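Local structure of putative peptide ABC-transport system periplasmic peptide-binding protein (Campylobacter jejuni, 4OEV) at residues G232-L244 and I473-F485. The protein binds nickel, here together with an oxalate ion, and probably delivers it to an ABC-type importer. Numbering follows the deposited sequence.
Sequences GILREKSADYRAL and IKTRTLGHHGVGF. With NI (nickel (II) ion), chain C; OXL (oxalate ion), chain D.
Asp240 meets His480 and His481 just behind a bound nickel ion, a clear example of a second-shell carboxylate that orients one first-shell imidazole, that of His480, and anchors the backbone of the next ligand, His481. Asp240 CB lies 3.7 Å from Gly479 O, and CG, turned anti to the backbone N (chi1 -168°), comes over His480 CA. From there the two oxygens divide the work. Asp240 OD1 accepts from His480 ND1 at 2.9 Å; it lies near the plane of the imidazole, at its edge, while the carboxylate stands at 82° to the ring, and ND1 meets it from above the carboxylate plane. Asp240 OD2 takes the backbone N of His481, also at 2.9 Å. Arg242 grips the same group end-on from the opposite face, NH1 to OD1 and NH2 to OD2, so four N-H bonds fix its rotation. With ND1 engaged as donor, His480 NE2 binds the nickel at 2.1 Å; His481 NE2, His26, oxalate O3 and O4 and a water complete six-fold coordination, and His481 ND1 is hydrogen-bonded to Glu12. The arginine and the metal would be expected to favour a charged carboxylate. Farther back, a single beta bridge joins the backbones: Leu478 N donates to Lys237 O, and Ala239 N to Leu478 O. The contact thus ties the loop following strand 454-467 to the link between strands 231-236 and 241-246, both antiparallel partners of that long strand, while helix 342-357 packs against Arg242 and His481 through Arg344.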
loop_
_atom_site.group_PDB
_atom_site.type_symbol
_atom_site.label_atom_id
_atom_site.label_comp_id
_atom_site.label_asym_id
_atom_site.label_seq_id
_atom_site.Cartn_x
_atom_site.Cartn_y
_atom_site.Cartn_z
ATOM N N GLY A 232 -8.132 22.946 8.861
ATOM C CA GLY A 232 -8.876 21.865 9.477
ATOM C C GLY A 232 -8.005 20.611 9.576
ATOM O O GLY A 232 -6.973 20.527 8.926
ATOM N N ILE A 233 -8.386 19.663 10.426
ATOM C CA ILE A 233 -7.660 18.391 10.541
ATOM C C ILE A 233 -8.667 17.254 10.544
ATOM O O ILE A 233 -9.455 17.127 11.473
ATOM C CB ILE A 233 -6.813 18.313 11.823
ATOM C CG1 ILE A 233 -5.874 19.516 11.917
ATOM C CG2 ILE A 233 -6.031 17.003 11.839
ATOM C CD1 ILE A 233 -5.219 19.697 13.297
ATOM N N LEU A 234 -8.656 16.446 9.494
ATOM C CA LEU A 234 -9.532 15.298 9.381
ATOM C C LEU A 234 -8.781 14.049 9.797
ATOM O O LEU A 234 -7.768 13.732 9.167
ATOM C CB LEU A 234 -10.009 15.108 7.955
ATOM C CG LEU A 234 -11.332 15.749 7.603
ATOM C CD1 LEU A 234 -11.465 15.569 6.122
ATOM C CD2 LEU A 234 -12.474 15.099 8.365
ATOM N N ARG A 235 -9.266 13.357 10.829
ATOM C CA ARG A 235 -8.654 12.096 11.265
ATOM C C ARG A 235 -9.159 10.976 10.406
ATOM O O ARG A 235 -10.367 10.790 10.322
ATOM C CB ARG A 235 -8.979 11.759 12.714
ATOM C CG ARG A 235 -8.543 10.321 13.053
ATOM C CD ARG A 235 -8.901 9.922 14.467
ATOM N NE ARG A 235 -8.277 10.760 15.483
ATOM C CZ ARG A 235 -7.340 10.345 16.339
ATOM N NH1 ARG A 235 -6.898 9.098 16.286
ATOM N NH2 ARG A 235 -6.848 11.177 17.266
ATOM N N GLU A 236 -8.257 10.238 9.767
ATOM C CA GLU A 236 -8.661 9.151 8.852
ATOM C C GLU A 236 -8.159 7.807 9.390
ATOM O O GLU A 236 -6.998 7.702 9.770
ATOM C CB GLU A 236 -8.110 9.404 7.453
ATOM C CG GLU A 236 -8.522 10.762 6.909
ATOM C CD GLU A 236 -9.119 10.678 5.514
ATOM O OE1 GLU A 236 -9.832 9.688 5.223
ATOM O OE2 GLU A 236 -8.876 11.603 4.698
ATOM N N LYS A 237 -9.042 6.811 9.448
ATOM C CA LYS A 237 -8.663 5.452 9.849
ATOM C C LYS A 237 -7.928 4.824 8.692
ATOM O O LYS A 237 -8.095 5.271 7.566
ATOM C CB LYS A 237 -9.889 4.608 10.213
ATOM C CG LYS A 237 -10.608 5.043 11.507
ATOM C CD LYS A 237 -9.767 4.710 12.767
ATOM C CE LYS A 237 -10.415 5.203 14.075
ATOM N NZ LYS A 237 -9.546 6.136 14.919
ATOM N N SER A 238 -7.094 3.808 8.942
ATOM C CA SER A 238 -6.414 3.167 7.809
ATOM C C SER A 238 -6.087 1.724 8.118
ATOM O O SER A 238 -6.024 1.337 9.282
ATOM C CB SER A 238 -5.126 3.888 7.444
ATOM O OG SER A 238 -4.016 3.319 8.148
ATOM N N ALA A 239 -5.775 0.972 7.075
ATOM C CA ALA A 239 -5.339 -0.421 7.220
ATOM C C ALA A 239 -3.807 -0.481 7.158
ATOM O O ALA A 239 -3.199 -1.548 7.001
ATOM C CB ALA A 239 -5.991 -1.323 6.119
ATOM N N ASP A 240 -3.184 0.690 7.254
ATOM C CA ASP A 240 -1.740 0.804 7.145
ATOM C C ASP A 240 -1.033 0.465 8.462
ATOM O O ASP A 240 -1.337 1.081 9.481
ATOM C CB ASP A 240 -1.390 2.229 6.729
ATOM C CG ASP A 240 0.053 2.368 6.321
ATOM O OD1 ASP A 240 0.738 1.341 6.132
ATOM O OD2 ASP A 240 0.494 3.504 6.136
ATOM N N TYR A 241 -0.099 -0.481 8.453
ATOM C CA TYR A 241 0.684 -0.767 9.702
ATOM C C TYR A 241 2.194 -0.520 9.530
ATOM O O TYR A 241 2.713 -0.513 8.413
ATOM C CB TYR A 241 0.443 -2.214 10.178
ATOM C CG TYR A 241 0.926 -3.262 9.175
ATOM C CD1 TYR A 241 2.277 -3.622 9.115
ATOM C CD2 TYR A 241 0.035 -3.901 8.321
ATOM C CE1 TYR A 241 2.728 -4.571 8.173
ATOM C CE2 TYR A 241 0.479 -4.868 7.395
ATOM C CZ TYR A 241 1.816 -5.165 7.321
ATOM O OH TYR A 241 2.270 -6.088 6.414
ATOM N N ARG A 242 2.903 -0.296 10.646
ATOM C CA ARG A 242 4.352 -0.201 10.654
ATOM C C ARG A 242 4.898 -1.424 11.379
ATOM O O ARG A 242 4.261 -1.923 12.277
ATOM C CB ARG A 242 4.893 1.071 11.372
ATOM C CG ARG A 242 4.510 2.360 10.634
ATOM C CD ARG A 242 5.343 2.585 9.395
ATOM N NE ARG A 242 4.728 3.591 8.548
ATOM C CZ ARG A 242 3.765 3.350 7.666
ATOM N NH1 ARG A 242 3.266 2.125 7.494
ATOM N NH2 ARG A 242 3.276 4.347 6.956
ATOM N N ALA A 243 6.064 -1.878 10.955
ATOM C CA ALA A 243 6.700 -3.092 11.502
ATOM C C ALA A 243 8.185 -3.036 11.277
ATOM O O ALA A 243 8.631 -2.297 10.390
ATOM C CB ALA A 243 6.071 -4.393 10.812
ATOM N N LEU A 244 8.959 -3.817 12.070
ATOM C CA LEU A 244 10.348 -4.091 11.742
ATOM C C LEU A 244 10.374 -5.292 10.792
ATOM O O LEU A 244 9.924 -6.373 11.172
ATOM C CB LEU A 244 11.204 -4.428 12.988
ATOM C CG LEU A 244 12.668 -4.632 12.654
ATOM C CD1 LEU A 244 13.171 -3.287 12.195
ATOM C CD2 LEU A 244 13.462 -5.150 13.969
ATOM N N ILE A 473 -14.345 17.475 1.051
ATOM C CA ILE A 473 -13.480 16.336 1.390
ATOM C C ILE A 473 -14.283 15.284 2.128
ATOM O O ILE A 473 -15.016 15.582 3.060
ATOM C CB ILE A 473 -12.266 16.753 2.227
ATOM C CG1 ILE A 473 -11.449 17.798 1.473
ATOM C CG2 ILE A 473 -11.378 15.529 2.540
ATOM C CD1 ILE A 473 -10.349 18.435 2.363
ATOM N N LYS A 474 -14.189 14.056 1.659
ATOM C CA LYS A 474 -14.823 12.936 2.326
ATOM C C LYS A 474 -13.764 11.952 2.813
ATOM O O LYS A 474 -12.785 11.693 2.089
ATOM C CB LYS A 474 -15.792 12.224 1.385
ATOM C CG LYS A 474 -17.061 13.037 1.037
ATOM C CD LYS A 474 -17.917 12.172 0.103
ATOM C CE LYS A 474 -19.254 12.822 -0.256
ATOM N NZ LYS A 474 -19.819 12.155 -1.470
ATOM N N THR A 475 -13.958 11.397 4.016
ATOM C CA THR A 475 -13.032 10.381 4.538
ATOM C C THR A 475 -13.454 9.015 4.055
ATOM O O THR A 475 -14.603 8.814 3.636
ATOM C CB THR A 475 -13.006 10.325 6.062
ATOM O OG1 THR A 475 -14.323 10.004 6.524
ATOM C CG2 THR A 475 -12.565 11.675 6.676
ATOM N N ARG A 476 -12.494 8.099 4.081
ATOM C CA ARG A 476 -12.779 6.678 4.028
ATOM C C ARG A 476 -11.540 5.941 4.537
ATOM O O ARG A 476 -10.505 6.565 4.854
ATOM C CB ARG A 476 -13.206 6.225 2.624
ATOM C CG ARG A 476 -12.161 6.290 1.546
ATOM C CD ARG A 476 -12.706 5.767 0.179
ATOM N NE ARG A 476 -11.549 5.406 -0.626
ATOM C CZ ARG A 476 -11.550 5.096 -1.916
ATOM N NH1 ARG A 476 -10.381 4.803 -2.493
ATOM N NH2 ARG A 476 -12.676 5.121 -2.624
ATOM N N THR A 477 -11.659 4.632 4.700
ATOM C CA THR A 477 -10.554 3.861 5.243
ATOM C C THR A 477 -9.407 3.878 4.246
ATOM O O THR A 477 -9.539 3.417 3.108
ATOM C CB THR A 477 -10.999 2.448 5.598
ATOM O OG1 THR A 477 -12.074 2.564 6.526
ATOM C CG2 THR A 477 -9.861 1.652 6.285
ATOM N N LEU A 478 -8.283 4.440 4.684
ATOM C CA LEU A 478 -7.128 4.635 3.818
ATOM C C LEU A 478 -6.263 3.373 3.768
ATOM O O LEU A 478 -6.481 2.405 4.534
ATOM C CB LEU A 478 -6.280 5.834 4.300
ATOM C CG LEU A 478 -7.064 7.167 4.325
ATOM C CD1 LEU A 478 -6.154 8.347 4.617
ATOM C CD2 LEU A 478 -7.893 7.401 2.993
ATOM N N GLY A 479 -5.303 3.382 2.843
ATOM C CA GLY A 479 -4.337 2.309 2.722
ATOM C C GLY A 479 -2.985 2.815 3.164
ATOM O O GLY A 479 -2.853 3.874 3.799
ATOM N N HIS A 480 -1.998 2.019 2.816
ATOM C CA HIS A 480 -0.585 2.266 3.053
ATOM C C HIS A 480 -0.180 3.654 2.512
ATOM O O HIS A 480 -0.583 4.043 1.400
ATOM C CB HIS A 480 0.186 1.126 2.407
ATOM C CG HIS A 480 1.655 1.248 2.510
ATOM N ND1 HIS A 480 2.298 1.487 3.715
ATOM C CD2 HIS A 480 2.626 1.156 1.571
ATOM C CE1 HIS A 480 3.599 1.550 3.507
ATOM N NE2 HIS A 480 3.844 1.335 2.227
ATOM N N HIS A 481 0.530 4.409 3.356
ATOM C CA HIS A 481 0.906 5.818 3.167
ATOM C C HIS A 481 -0.285 6.747 3.110
ATOM O O HIS A 481 -0.127 7.871 2.670
ATOM C CB HIS A 481 1.762 6.076 1.905
ATOM C CG HIS A 481 3.097 5.383 1.906
ATOM N ND1 HIS A 481 4.199 5.851 2.610
ATOM C CD2 HIS A 481 3.518 4.274 1.246
ATOM C CE1 HIS A 481 5.227 5.039 2.402
ATOM N NE2 HIS A 481 4.842 4.079 1.569
ATOM N N GLY A 482 -1.453 6.294 3.572
ATOM C CA GLY A 482 -2.650 7.095 3.536
ATOM C C GLY A 482 -3.227 7.203 2.127
ATOM O O GLY A 482 -4.208 7.958 1.899
ATOM N N VAL A 483 -2.646 6.450 1.186
ATOM C CA VAL A 483 -3.168 6.459 -0.207
ATOM C C VAL A 483 -4.657 6.251 -0.182
ATOM O O VAL A 483 -5.199 5.404 0.566
ATOM C CB VAL A 483 -2.453 5.419 -1.106
ATOM C CG1 VAL A 483 -3.200 5.152 -2.403
ATOM C CG2 VAL A 483 -0.999 5.924 -1.456
ATOM N N GLY A 484 -5.351 7.085 -0.953
ATOM C CA GLY A 484 -6.778 7.031 -0.951
ATOM C C GLY A 484 -7.339 8.288 -0.365
ATOM O O GLY A 484 -8.530 8.490 -0.449
ATOM N N PHE A 485 -6.510 9.143 0.228
ATOM C CA PHE A 485 -7.105 10.300 0.891
ATOM C C PHE A 485 -7.659 11.324 -0.123
ATOM O O PHE A 485 -8.458 12.198 0.237
ATOM C CB PHE A 485 -6.113 10.946 1.885
ATOM C CG PHE A 485 -5.034 11.787 1.251
ATOM C CD1 PHE A 485 -5.188 13.183 1.152
ATOM C CD2 PHE A 485 -3.859 11.203 0.771
ATOM C CE1 PHE A 485 -4.178 13.980 0.588
ATOM C CE2 PHE A 485 -2.858 11.980 0.191
ATOM C CZ PHE A 485 -3.025 13.394 0.110
HETATM NI NI NI C . 5.489 2.035 1.155
HETATM C C1 OXL D . 7.237 0.844 2.989
HETATM C C2 OXL D . 7.122 -0.026 1.743
HETATM O O1 OXL D . 7.890 0.497 4.062
HETATM O O2 OXL D . 8.073 -0.798 1.523
HETATM O O3 OXL D . 6.692 1.964 2.910
HETATM O O4 OXL D . 6.184 0.130 0.875
HETATM O O HOH W 1 -10.067 11.737 2.537
HETATM O O HOH W 2 -11.128 7.302 7.616
HETATM O O HOH W 3 7.032 2.796 0.191
#